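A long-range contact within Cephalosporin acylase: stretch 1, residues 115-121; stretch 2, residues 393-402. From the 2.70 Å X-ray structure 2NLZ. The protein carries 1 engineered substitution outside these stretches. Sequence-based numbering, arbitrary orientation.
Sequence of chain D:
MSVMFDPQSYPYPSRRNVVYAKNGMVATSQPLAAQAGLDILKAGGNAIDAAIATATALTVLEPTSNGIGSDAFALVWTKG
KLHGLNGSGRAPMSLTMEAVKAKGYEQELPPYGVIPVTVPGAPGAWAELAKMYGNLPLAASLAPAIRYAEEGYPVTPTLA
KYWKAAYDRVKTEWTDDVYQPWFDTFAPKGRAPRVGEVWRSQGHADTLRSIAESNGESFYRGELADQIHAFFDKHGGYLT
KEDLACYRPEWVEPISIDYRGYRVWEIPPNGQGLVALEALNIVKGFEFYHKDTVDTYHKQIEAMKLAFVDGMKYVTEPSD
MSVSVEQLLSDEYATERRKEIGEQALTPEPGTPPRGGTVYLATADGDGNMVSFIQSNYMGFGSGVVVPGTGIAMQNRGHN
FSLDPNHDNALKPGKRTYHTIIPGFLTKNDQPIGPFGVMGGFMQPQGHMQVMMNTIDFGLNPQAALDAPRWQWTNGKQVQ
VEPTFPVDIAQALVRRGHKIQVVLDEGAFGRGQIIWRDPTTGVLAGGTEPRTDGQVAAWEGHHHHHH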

# COMPACT_ATOMS: atom_id res chain seq x y z
N ILE D 115 2.08 -46.72 12.60
CA ILE D 115 2.36 -47.22 11.26
C ILE D 115 3.33 -46.37 10.40
O ILE D 115 4.26 -46.92 9.81
N PRO D 116 3.15 -45.02 10.35
CA PRO D 116 4.04 -44.22 9.51
C PRO D 116 5.36 -43.80 10.16
O PRO D 116 6.08 -42.98 9.59
N VAL D 117 5.66 -44.33 11.34
CA VAL D 117 6.89 -43.99 12.05
C VAL D 117 8.12 -44.70 11.46
O VAL D 117 8.17 -45.93 11.40
N THR D 118 9.10 -43.91 11.01
CA THR D 118 10.42 -44.42 10.62
C THR D 118 11.42 -44.10 11.73
O THR D 118 11.10 -43.30 12.62
N VAL D 119 12.62 -44.68 11.70
CA VAL D 119 13.58 -44.41 12.78
C VAL D 119 13.97 -42.94 12.82
O VAL D 119 14.35 -42.37 11.80
N PRO D 120 13.80 -42.30 13.99
CA PRO D 120 14.21 -40.93 14.21
C PRO D 120 15.72 -40.79 14.08
O PRO D 120 16.45 -41.33 14.91
N GLY D 121 16.17 -40.08 13.06
CA GLY D 121 17.61 -39.91 12.82
C GLY D 121 18.32 -38.72 13.47
O GLY D 121 19.56 -38.67 13.50
N ALA D 393 8.35 -37.26 20.87
CA ALA D 393 7.30 -37.27 19.88
C ALA D 393 7.86 -37.85 18.59
O ALA D 393 8.77 -37.28 17.98
N MET D 394 7.32 -38.99 18.19
CA MET D 394 7.82 -39.71 17.03
C MET D 394 7.31 -39.10 15.74
O MET D 394 6.13 -38.75 15.63
N GLN D 395 8.20 -38.98 14.76
CA GLN D 395 7.86 -38.46 13.44
C GLN D 395 6.88 -39.35 12.67
O GLN D 395 6.73 -40.53 12.98
N ASN D 396 6.21 -38.79 11.67
CA ASN D 396 5.39 -39.59 10.76
C ASN D 396 5.93 -39.63 9.33
O ASN D 396 5.17 -39.79 8.38
N ARG D 397 7.25 -39.54 9.19
CA ARG D 397 7.94 -39.48 7.89
C ARG D 397 7.60 -40.58 6.88
O ARG D 397 7.60 -40.33 5.69
N GLY D 398 7.29 -41.78 7.36
CA GLY D 398 6.91 -42.90 6.50
C GLY D 398 5.65 -42.68 5.68
O GLY D 398 5.38 -43.43 4.73
N HIS D 399 4.88 -41.66 6.03
CA HIS D 399 3.69 -41.25 5.27
C HIS D 399 4.03 -40.83 3.83
O HIS D 399 3.17 -40.86 2.95
N ASN D 400 5.30 -40.45 3.60
CA ASN D 400 5.79 -40.05 2.28
C ASN D 400 5.95 -41.20 1.28
O ASN D 400 6.02 -40.97 0.07
N PHE D 401 6.03 -42.42 1.80
CA PHE D 401 6.20 -43.61 0.97
C PHE D 401 4.98 -43.85 0.09
O PHE D 401 3.85 -43.62 0.52
N SER D 402 5.22 -44.33 -1.12
CA SER D 402 4.14 -44.70 -2.03
C SER D 402 3.80 -46.17 -1.84
O SER D 402 4.67 -46.98 -1.53

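The most unusual feature of this contact is a place where a side chain is absent. G398 lies with its CA 4.4 Å from the CA of P116, and its N donates a hydrogen bond of 2.8 Å to P116 O. An ideal CB on G398 would point toward stretch 1 and fall 2.6 Å from P116 O, a clash, so glycine suits this position in the 3-10 segment.

The CA-to-CB bond of P116 points toward stretch 2, with CB 3.9 Å from H399 N and CG 3.9 Å from N396 CB; its compact apolar ring suits this close packing against backbone and CB atoms. T118 also points in, with chi1 in p. One small side chain here carries both a methyl and a hydroxyl: T118 CG2 comes within 3.6 Å of G398 N and reaches the edge of the F401 ring, 4.2 Å from F401 CE2, while T118 OG1 sits 3.6 Å from R397 CB.

Q395 leaves its backbone sideways, but its p, t conformation brings the amide among stretch 1 atoms. Q395 NE2 donates a weak hydrogen bond to T118 O (3.3 Å); its closer approach to T118 OG1, 2.9 Å, has too poor an angle to count as one.

M394, folded m, m, m, supplies flexible apolar reach: its CE touches V117 CG1 at 3.7 Å and P120 CG at 3.6 Å. V117, chi1 t, points away overall, yet its branched side chain still places CG2 3.6 Å from Q395 O.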

# COMPACT_ATOMS: atom_id res chain seq x y z
CB ILE D 115 1.05 -47.58 10.51
CG1 ILE D 115 0.28 -48.64 11.31
CG2 ILE D 115 1.34 -48.11 9.11
CD1 ILE D 115 -1.21 -48.36 11.43
CB PRO D 116 3.20 -42.96 9.25
CG PRO D 116 2.46 -42.79 10.53
CD PRO D 116 2.14 -44.18 11.03
CB VAL D 117 6.78 -44.35 13.54
CG1 VAL D 117 8.05 -43.95 14.28
CG2 VAL D 117 5.55 -43.69 14.17
CB THR D 118 10.89 -43.80 9.29
OG1 THR D 118 11.05 -42.38 9.43
CG2 THR D 118 9.88 -44.10 8.21
CB VAL D 119 14.84 -45.37 12.82
CG1 VAL D 119 14.40 -46.81 13.00
CG2 VAL D 119 15.71 -45.26 11.59
CB PRO D 120 13.79 -40.66 15.66
CG PRO D 120 12.75 -41.65 15.95
CD PRO D 120 13.15 -42.87 15.19
CB ALA D 393 6.79 -35.87 19.66
CB MET D 394 7.45 -41.18 17.10
CG MET D 394 7.98 -41.87 18.36
SD MET D 394 9.78 -42.03 18.39
CE MET D 394 10.00 -43.50 17.38
CB GLN D 395 9.14 -38.29 12.62
CG GLN D 395 9.90 -39.58 12.35
CD GLN D 395 11.09 -39.36 11.46
OE1 GLN D 395 11.23 -38.29 10.87
NE2 GLN D 395 11.97 -40.36 11.34
CB ASN D 396 3.90 -39.20 10.81
CG ASN D 396 3.60 -37.88 10.09
OD1 ASN D 396 4.38 -36.93 10.15
ND2 ASN D 396 2.47 -37.83 9.44
CB ARG D 397 9.45 -39.42 8.10
CG ARG D 397 10.27 -39.21 6.84
CD ARG D 397 9.82 -37.98 6.06
NE ARG D 397 9.91 -36.76 6.84
CZ ARG D 397 9.75 -35.55 6.32
NH1 ARG D 397 9.50 -35.40 5.02
NH2 ARG D 397 9.85 -34.48 7.11
CB HIS D 399 2.96 -40.14 6.01
CG HIS D 399 1.71 -39.67 5.34
ND1 HIS D 399 0.49 -40.30 5.51
CD2 HIS D 399 1.48 -38.63 4.50
CE1 HIS D 399 -0.43 -39.67 4.81
NE2 HIS D 399 0.14 -38.65 4.19
CB ASN D 400 7.12 -39.29 2.41
CG ASN D 400 6.94 -37.79 2.55
OD1 ASN D 400 6.26 -37.15 1.74
ND2 ASN D 400 7.57 -37.22 3.57
CB PHE D 401 6.42 -44.85 1.84
CG PHE D 401 7.84 -45.04 2.33
CD1 PHE D 401 8.87 -45.32 1.43
CD2 PHE D 401 8.13 -44.99 3.69
CE1 PHE D 401 10.16 -45.52 1.88
CE2 PHE D 401 9.43 -45.20 4.15
CZ PHE D 401 10.45 -45.46 3.24
CB SER D 402 4.56 -44.45 -3.48
OG SER D 402 3.49 -44.65 -4.39